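Local coordinates for protein putative nitroreductase (Thermotoga maritima, PDB 1VKW) that is a putative nitroreductase, probably an oxidoreductase related to the FMN-dependent nitroreductases, although its own reaction is not established, at residues L141-T152 against W164-I175. Numbering follows the deposited sequence.
Sequences LPPEIVKIVEMT and WKIKYTGGELCI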
ATOM      1  N   LEU A 141       7.598 -19.943 -11.627  1.00 42.56           N
ATOM      2  CA  LEU A 141       7.968 -19.063 -10.523  1.00 39.59           C
ATOM      3  C   LEU A 141       8.625 -19.808  -9.379  1.00 36.28           C
ATOM      4  O   LEU A 141       8.053 -20.767  -8.853  1.00 35.58           O
ATOM      5  CB  LEU A 141       6.733 -18.354  -9.977  1.00 38.28           C
ATOM      6  CG  LEU A 141       6.380 -17.044 -10.661  1.00 39.88           C
ATOM      7  CD1 LEU A 141       6.361 -17.172 -12.176  1.00 41.99           C
ATOM      8  CD2 LEU A 141       5.045 -16.566 -10.108  1.00 40.06           C
ATOM      9  N   PRO A 142       9.797 -19.349  -8.949  1.00 35.30           N
ATOM     10  CA  PRO A 142      10.392 -19.890  -7.731  1.00 34.74           C
ATOM     11  C   PRO A 142       9.509 -19.487  -6.542  1.00 33.75           C
ATOM     12  O   PRO A 142       8.732 -18.523  -6.656  1.00 33.44           O
ATOM     13  CB  PRO A 142      11.773 -19.227  -7.654  1.00 32.99           C
ATOM     14  CG  PRO A 142      11.863 -18.285  -8.764  1.00 34.77           C
ATOM     15  CD  PRO A 142      10.614 -18.286  -9.548  1.00 33.96           C
ATOM     16  N   PRO A 143       9.617 -20.205  -5.429  1.00 34.46           N
ATOM     17  CA  PRO A 143       8.749 -19.967  -4.273  1.00 34.30           C
ATOM     18  C   PRO A 143       8.738 -18.521  -3.758  1.00 33.73           C
ATOM     19  O   PRO A 143       7.688 -18.041  -3.336  1.00 31.44           O
ATOM     20  CB  PRO A 143       9.291 -20.937  -3.216  1.00 35.41           C
ATOM     21  CG  PRO A 143       9.956 -22.005  -3.997  1.00 37.96           C
ATOM     22  CD  PRO A 143      10.553 -21.318  -5.191  1.00 35.32           C
ATOM     23  N   GLU A 144       9.868 -17.818  -3.816  1.00 34.23           N
ATOM     24  CA  GLU A 144       9.888 -16.439  -3.316  1.00 34.16           C
ATOM     25  C   GLU A 144       8.944 -15.585  -4.164  1.00 31.99           C
ATOM     26  O   GLU A 144       8.264 -14.698  -3.653  1.00 29.97           O
ATOM     27  CB  GLU A 144      11.294 -15.818  -3.346  1.00 33.57           C
ATOM     28  CG  GLU A 144      12.322 -16.479  -2.452  1.00 35.66           C
ATOM     29  CD  GLU A 144      13.004 -17.672  -3.098  1.00 43.27           C
ATOM     30  OE1 GLU A 144      12.542 -18.135  -4.172  1.00 40.49           O
ATOM     31  OE2 GLU A 144      14.000 -18.150  -2.518  1.00 44.89           O
ATOM     32  N   ILE A 145       8.894 -15.862  -5.463  1.00 31.58           N
ATOM     33  CA  ILE A 145       8.143 -15.001  -6.373  1.00 30.44           C
ATOM     34  C   ILE A 145       6.643 -15.267  -6.256  1.00 29.56           C
ATOM     35  O   ILE A 145       5.836 -14.331  -6.295  1.00 28.72           O
ATOM     36  CB  ILE A 145       8.632 -15.150  -7.821  1.00 30.58           C
ATOM     37  CG1 ILE A 145      10.167 -15.089  -7.888  1.00 32.77           C
ATOM     38  CG2 ILE A 145       8.018 -14.080  -8.696  1.00 31.36           C
ATOM     39  CD1 ILE A 145      10.801 -13.865  -7.202  1.00 37.42           C
ATOM     40  N   VAL A 146       6.273 -16.539  -6.096  1.00 28.72           N
ATOM     41  CA  VAL A 146       4.882 -16.892  -5.828  1.00 28.29           C
ATOM     42  C   VAL A 146       4.396 -16.048  -4.636  1.00 28.02           C
ATOM     43  O   VAL A 146       3.353 -15.394  -4.717  1.00 28.07           O
ATOM     44  CB  VAL A 146       4.707 -18.388  -5.540  1.00 27.55           C
ATOM     45  CG1 VAL A 146       3.271 -18.697  -5.195  1.00 31.88           C
ATOM     46  CG2 VAL A 146       5.146 -19.231  -6.752  1.00 32.13           C
ATOM     47  N   LYS A 147       5.188 -16.005  -3.569  1.00 28.00           N
ATOM     48  CA  LYS A 147       4.800 -15.245  -2.378  1.00 30.04           C
ATOM     49  C   LYS A 147       4.621 -13.750  -2.668  1.00 28.10           C
ATOM     50  O   LYS A 147       3.623 -13.148  -2.259  1.00 29.34           O
ATOM     51  CB  LYS A 147       5.823 -15.434  -1.259  1.00 28.60           C
ATOM     52  CG  LYS A 147       5.363 -14.889   0.089  1.00 33.41           C
ATOM     53  CD  LYS A 147       6.306 -15.333   1.204  1.00 37.89           C
ATOM     54  CE  LYS A 147       5.632 -15.269   2.584  1.00 43.72           C
ATOM     55  NZ  LYS A 147       6.540 -15.757   3.653  1.00 42.85           N
ATOM     56  N   ILE A 148       5.578 -13.149  -3.375  1.00 26.07           N
ATOM     57  CA  ILE A 148       5.484 -11.715  -3.708  1.00 27.09           C
ATOM     58  C   ILE A 148       4.248 -11.432  -4.560  1.00 26.83           C
ATOM     59  O   ILE A 148       3.553 -10.455  -4.318  1.00 27.10           O
ATOM     60  CB  ILE A 148       6.750 -11.210  -4.425  1.00 24.98           C
ATOM     61  CG1 ILE A 148       7.949 -11.222  -3.470  1.00 26.64           C
ATOM     62  CG2 ILE A 148       6.534  -9.812  -4.941  1.00 29.37           C
ATOM     63  CD1 ILE A 148       9.270 -11.199  -4.176  1.00 29.64           C
ATOM     64  N   VAL A 149       3.967 -12.286  -5.543  1.00 28.73           N
ATOM     65  CA  VAL A 149       2.808 -12.083  -6.407  1.00 28.92           C
ATOM     66  C   VAL A 149       1.498 -12.185  -5.628  1.00 28.79           C
ATOM     67  O   VAL A 149       0.577 -11.380  -5.839  1.00 30.25           O
ATOM     68  CB  VAL A 149       2.790 -13.054  -7.608  1.00 27.41           C
ATOM     69  CG1 VAL A 149       1.501 -12.872  -8.421  1.00 31.40           C
ATOM     70  CG2 VAL A 149       3.967 -12.763  -8.535  1.00 32.07           C
ATOM     71  N   GLU A 150       1.413 -13.179  -4.748  1.00 28.28           N
ATOM     72  CA  GLU A 150       0.240 -13.359  -3.908  1.00 29.80           C
ATOM     73  C   GLU A 150      -0.002 -12.129  -3.043  1.00 28.16           C
ATOM     74  O   GLU A 150      -1.134 -11.675  -2.892  1.00 26.88           O
ATOM     75  CB  GLU A 150       0.398 -14.607  -3.024  1.00 31.81           C
ATOM     76  CG  GLU A 150       0.293 -15.920  -3.788  1.00 31.37           C
ATOM     77  CD  GLU A 150       0.766 -17.139  -3.012  1.00 34.16           C
ATOM     78  OE1 GLU A 150       1.097 -17.028  -1.808  1.00 39.93           O
ATOM     79  OE2 GLU A 150       0.793 -18.242  -3.618  1.00 39.70           O
HETATM   80  N   MSE A 151       1.067 -11.585  -2.474  1.00 29.11           N
HETATM   81  CA  MSE A 151       0.957 -10.394  -1.613  1.00 28.07           C
HETATM   82  C   MSE A 151       0.607  -9.141  -2.410  1.00 29.09           C
HETATM   83  O   MSE A 151      -0.086  -8.256  -1.905  1.00 28.23           O
HETATM   84  CB  MSE A 151       2.263 -10.155  -0.859  1.00 28.12           C
HETATM   85  CG  MSE A 151       2.608 -11.220   0.138  1.00 31.11           C
HETATM   86 SE   MSE A 151       1.267 -11.401   1.562  1.00 43.56          SE
HETATM   87  CE  MSE A 151       0.204 -12.909   0.755  1.00 44.84           C
ATOM     88  N   THR A 152       1.096  -9.066  -3.646  1.00 29.57           N
ATOM     89  CA  THR A 152       0.785  -7.965  -4.550  1.00 30.59           C
ATOM     90  C   THR A 152      -0.703  -7.948  -4.950  1.00 30.69           C
ATOM     91  O   THR A 152      -1.310  -6.875  -4.984  1.00 28.98           O
ATOM     92  CB  THR A 152       1.687  -8.051  -5.822  1.00 31.87           C
ATOM     93  OG1 THR A 152       3.069  -7.967  -5.443  1.00 28.84           O
ATOM     94  CG2 THR A 152       1.465  -6.875  -6.761  1.00 31.50           C
ATOM     95  N   TRP A 164      -3.887  -5.001 -12.896  1.00 29.29           N
ATOM     96  CA  TRP A 164      -2.454  -5.331 -12.982  1.00 30.19           C
ATOM     97  C   TRP A 164      -2.154  -6.479 -13.917  1.00 28.47           C
ATOM     98  O   TRP A 164      -2.866  -7.487 -13.954  1.00 30.52           O
ATOM     99  CB  TRP A 164      -1.901  -5.676 -11.606  1.00 31.15           C
ATOM    100  CG  TRP A 164      -2.350  -4.763 -10.530  1.00 30.86           C
ATOM    101  CD1 TRP A 164      -2.047  -3.447 -10.394  1.00 30.71           C
ATOM    102  CD2 TRP A 164      -3.176  -5.105  -9.414  1.00 28.57           C
ATOM    103  NE1 TRP A 164      -2.642  -2.942  -9.264  1.00 32.18           N
ATOM    104  CE2 TRP A 164      -3.333  -3.941  -8.638  1.00 27.13           C
ATOM    105  CE3 TRP A 164      -3.795  -6.279  -8.987  1.00 27.44           C
ATOM    106  CZ2 TRP A 164      -4.087  -3.916  -7.460  1.00 30.55           C
ATOM    107  CZ3 TRP A 164      -4.545  -6.252  -7.805  1.00 31.28           C
ATOM    108  CH2 TRP A 164      -4.677  -5.080  -7.065  1.00 31.19           C
ATOM    109  N   LYS A 165      -1.079  -6.328 -14.673  1.00 28.64           N
ATOM    110  CA  LYS A 165      -0.523  -7.436 -15.425  1.00 29.93           C
ATOM    111  C   LYS A 165       0.899  -7.597 -14.917  1.00 30.55           C
ATOM    112  O   LYS A 165       1.656  -6.619 -14.906  1.00 31.55           O
ATOM    113  CB  LYS A 165      -0.558  -7.124 -16.923  1.00 28.30           C
ATOM    114  CG  LYS A 165      -0.383  -8.307 -17.860  1.00 31.70           C
ATOM    115  CD  LYS A 165      -0.709  -7.897 -19.331  1.00 32.92           C
ATOM    116  CE  LYS A 165      -0.497  -9.023 -20.346  1.00 37.62           C
ATOM    117  NZ  LYS A 165      -0.635  -8.567 -21.784  1.00 38.37           N
ATOM    118  N   ILE A 166       1.251  -8.811 -14.490  1.00 28.87           N
ATOM    119  CA  ILE A 166       2.518  -9.075 -13.803  1.00 29.22           C
ATOM    120  C   ILE A 166       3.343 -10.084 -14.584  1.00 29.21           C
ATOM    121  O   ILE A 166       2.819 -11.107 -15.056  1.00 25.92           O
ATOM    122  CB  ILE A 166       2.264  -9.624 -12.369  1.00 28.09           C
ATOM    123  CG1 ILE A 166       1.326  -8.700 -11.580  1.00 31.32           C
ATOM    124  CG2 ILE A 166       3.588  -9.876 -11.613  1.00 30.86           C
ATOM    125  CD1 ILE A 166       0.911  -9.288 -10.209  1.00 32.11           C
ATOM    126  N   LYS A 167       4.638  -9.798 -14.704  1.00 28.89           N
ATOM    127  CA  LYS A 167       5.548 -10.661 -15.433  1.00 29.68           C
ATOM    128  C   LYS A 167       6.839 -10.806 -14.662  1.00 29.04           C
ATOM    129  O   LYS A 167       7.423  -9.818 -14.223  1.00 30.89           O
ATOM    130  CB  LYS A 167       5.834 -10.096 -16.841  1.00 28.39           C
ATOM    131  CG  LYS A 167       6.730 -10.981 -17.688  1.00 35.02           C
ATOM    132  CD  LYS A 167       6.926 -10.422 -19.096  1.00 37.40           C
ATOM    133  CE  LYS A 167       7.598  -9.052 -19.096  1.00 43.49           C
ATOM    134  NZ  LYS A 167       7.781  -8.569 -20.501  1.00 50.81           N
ATOM    135  N   TYR A 168       7.269 -12.049 -14.501  1.00 29.44           N
ATOM    136  CA  TYR A 168       8.517 -12.377 -13.847  1.00 31.00           C
ATOM    137  C   TYR A 168       9.509 -12.792 -14.934  1.00 31.87           C
ATOM    138  O   TYR A 168       9.198 -13.672 -15.752  1.00 31.26           O
ATOM    139  CB  TYR A 168       8.286 -13.527 -12.861  1.00 31.20           C
ATOM    140  CG  TYR A 168       9.553 -14.133 -12.321  1.00 35.54           C
ATOM    141  CD1 TYR A 168      10.396 -13.404 -11.495  1.00 36.48           C
ATOM    142  CD2 TYR A 168       9.902 -15.446 -12.631  1.00 37.81           C
ATOM    143  CE1 TYR A 168      11.566 -13.969 -10.997  1.00 39.50           C
ATOM    144  CE2 TYR A 168      11.053 -16.008 -12.154  1.00 37.77           C
ATOM    145  CZ  TYR A 168      11.883 -15.271 -11.335  1.00 36.84           C
ATOM    146  OH  TYR A 168      13.020 -15.851 -10.851  1.00 43.09           O
ATOM    147  N   THR A 169      10.692 -12.184 -14.943  1.00 32.76           N
ATOM    148  CA  THR A 169      11.694 -12.479 -15.980  1.00 35.78           C
ATOM    149  C   THR A 169      12.959 -13.193 -15.508  1.00 38.34           C
ATOM    150  O   THR A 169      13.874 -13.401 -16.298  1.00 38.43           O
ATOM    151  CB  THR A 169      12.127 -11.182 -16.651  1.00 36.58           C
ATOM    152  OG1 THR A 169      12.657 -10.285 -15.659  1.00 43.72           O
ATOM    153  CG2 THR A 169      10.942 -10.472 -17.250  1.00 39.52           C
ATOM    154  N   GLY A 170      13.025 -13.582 -14.240  1.00 39.92           N
ATOM    155  CA  GLY A 170      14.267 -14.114 -13.688  1.00 38.45           C
ATOM    156  C   GLY A 170      14.861 -13.117 -12.713  1.00 38.92           C
ATOM    157  O   GLY A 170      14.831 -13.348 -11.503  1.00 42.62           O
ATOM    158  N   GLY A 171      15.388 -12.006 -13.224  1.00 35.28           N
ATOM    159  CA  GLY A 171      15.925 -10.944 -12.365  1.00 34.94           C
ATOM    160  C   GLY A 171      14.898  -9.952 -11.807  1.00 33.74           C
ATOM    161  O   GLY A 171      15.138  -9.296 -10.797  1.00 32.75           O
ATOM    162  N   GLU A 172      13.752  -9.842 -12.464  1.00 32.09           N
ATOM    163  CA  GLU A 172      12.815  -8.745 -12.199  1.00 31.73           C
ATOM    164  C   GLU A 172      11.380  -9.203 -12.176  1.00 32.06           C
ATOM    165  O   GLU A 172      11.033 -10.212 -12.782  1.00 32.85           O
ATOM    166  CB  GLU A 172      12.939  -7.667 -13.276  1.00 31.93           C
ATOM    167  CG  GLU A 172      14.355  -7.237 -13.562  1.00 31.71           C
ATOM    168  CD  GLU A 172      14.443  -6.119 -14.569  1.00 32.75           C
ATOM    169  OE1 GLU A 172      13.417  -5.754 -15.186  1.00 40.57           O
ATOM    170  OE2 GLU A 172      15.556  -5.600 -14.732  1.00 36.82           O
ATOM    171  N   LEU A 173      10.560  -8.427 -11.480  1.00 31.35           N
ATOM    172  CA  LEU A 173       9.113  -8.607 -11.440  1.00 32.66           C
ATOM    173  C   LEU A 173       8.584  -7.302 -11.976  1.00 30.79           C
ATOM    174  O   LEU A 173       8.943  -6.236 -11.473  1.00 29.95           O
ATOM    175  CB  LEU A 173       8.623  -8.860 -10.010  1.00 32.42           C
ATOM    176  CG  LEU A 173       7.220  -9.419  -9.742  1.00 35.10           C
ATOM    177  CD1 LEU A 173       6.889 -10.672 -10.550  1.00 35.41           C
ATOM    178  CD2 LEU A 173       7.116  -9.743  -8.262  1.00 38.26           C
ATOM    179  N   CYS A 174       7.818  -7.393 -13.056  1.00 30.48           N
ATOM    180  CA  CYS A 174       7.275  -6.221 -13.738  1.00 32.78           C
ATOM    181  C   CYS A 174       5.766  -6.157 -13.584  1.00 31.92           C
ATOM    182  O   CYS A 174       5.085  -7.152 -13.786  1.00 32.64           O
ATOM    183  CB  CYS A 174       7.650  -6.259 -15.215  1.00 34.17           C
ATOM    184  SG  CYS A 174       9.442  -6.214 -15.498  1.00 42.34           S
ATOM    185  N   ILE A 175       5.265  -4.977 -13.220  1.00 30.11           N
ATOM    186  CA  ILE A 175       3.841  -4.711 -13.105  1.00 30.77           C
ATOM    187  C   ILE A 175       3.477  -3.603 -14.083  1.00 29.78           C
ATOM    188  O   ILE A 175       4.069  -2.519 -14.044  1.00 28.07           O
ATOM    189  CB  ILE A 175       3.493  -4.256 -11.678  1.00 30.72           C
ATOM    190  CG1 ILE A 175       3.901  -5.327 -10.663  1.00 30.66           C
ATOM    191  CG2 ILE A 175       2.006  -3.939 -11.564  1.00 31.64           C
ATOM    192  CD1 ILE A 175       3.837  -4.844  -9.234  1.00 34.37           C
TER
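Helix 143-152 packs on a beta-hairpin, as expected of a nitroreductase-like fold, its axis 10.8 Å from strand 165-168 and nearly antiparallel to it (167°), and 22° from the direction of strand 172-175. The strands belong to a four-stranded antiparallel sheet, on which Ile166, Tyr168, Leu173 and Ile175 turn toward the helix; Ile148 and Thr152, which face the hairpin, also touch helix 180-198. Tyr168 anchors the turn end. Its CG stands anti to the backbone N (chi1 169°), which carries the ring out to the helix start. There Ile145 crosses it at about a right angle, CG1 lying over one face in a CH-pi contact 4.0 Å from the Tyr168 ring centroid, while Pro142 CD comes within 3.5 Å of Tyr168 CE2. Proline suits the N-cap, where the helix makes no use of the residue's own N-H, and Pro142 O accepts from Ile145 N and Val146 N. With an alanine at Tyr168, Ile145 and Pro142 would probably lose the ring they rest on, opening a gap at the helix start. Farther along, Ile148 and Val149 are beta-branched and compact; Leu173, branching one carbon later, spreads its methyls between them, CD1 toward Val149 CG2 and CD2 tight against Ile148 CG2. Val149 and Ile166 slide past each other in opposite directions. Thr152 suits its place because its hydroxyl is satisfied within the helix, Thr152 OG1 donating to Ile148 O at 2.8 Å. Its methyl meets Ile175 tip to tip, Thr152 CG2 lying 4.0 Å from Ile175 CD1.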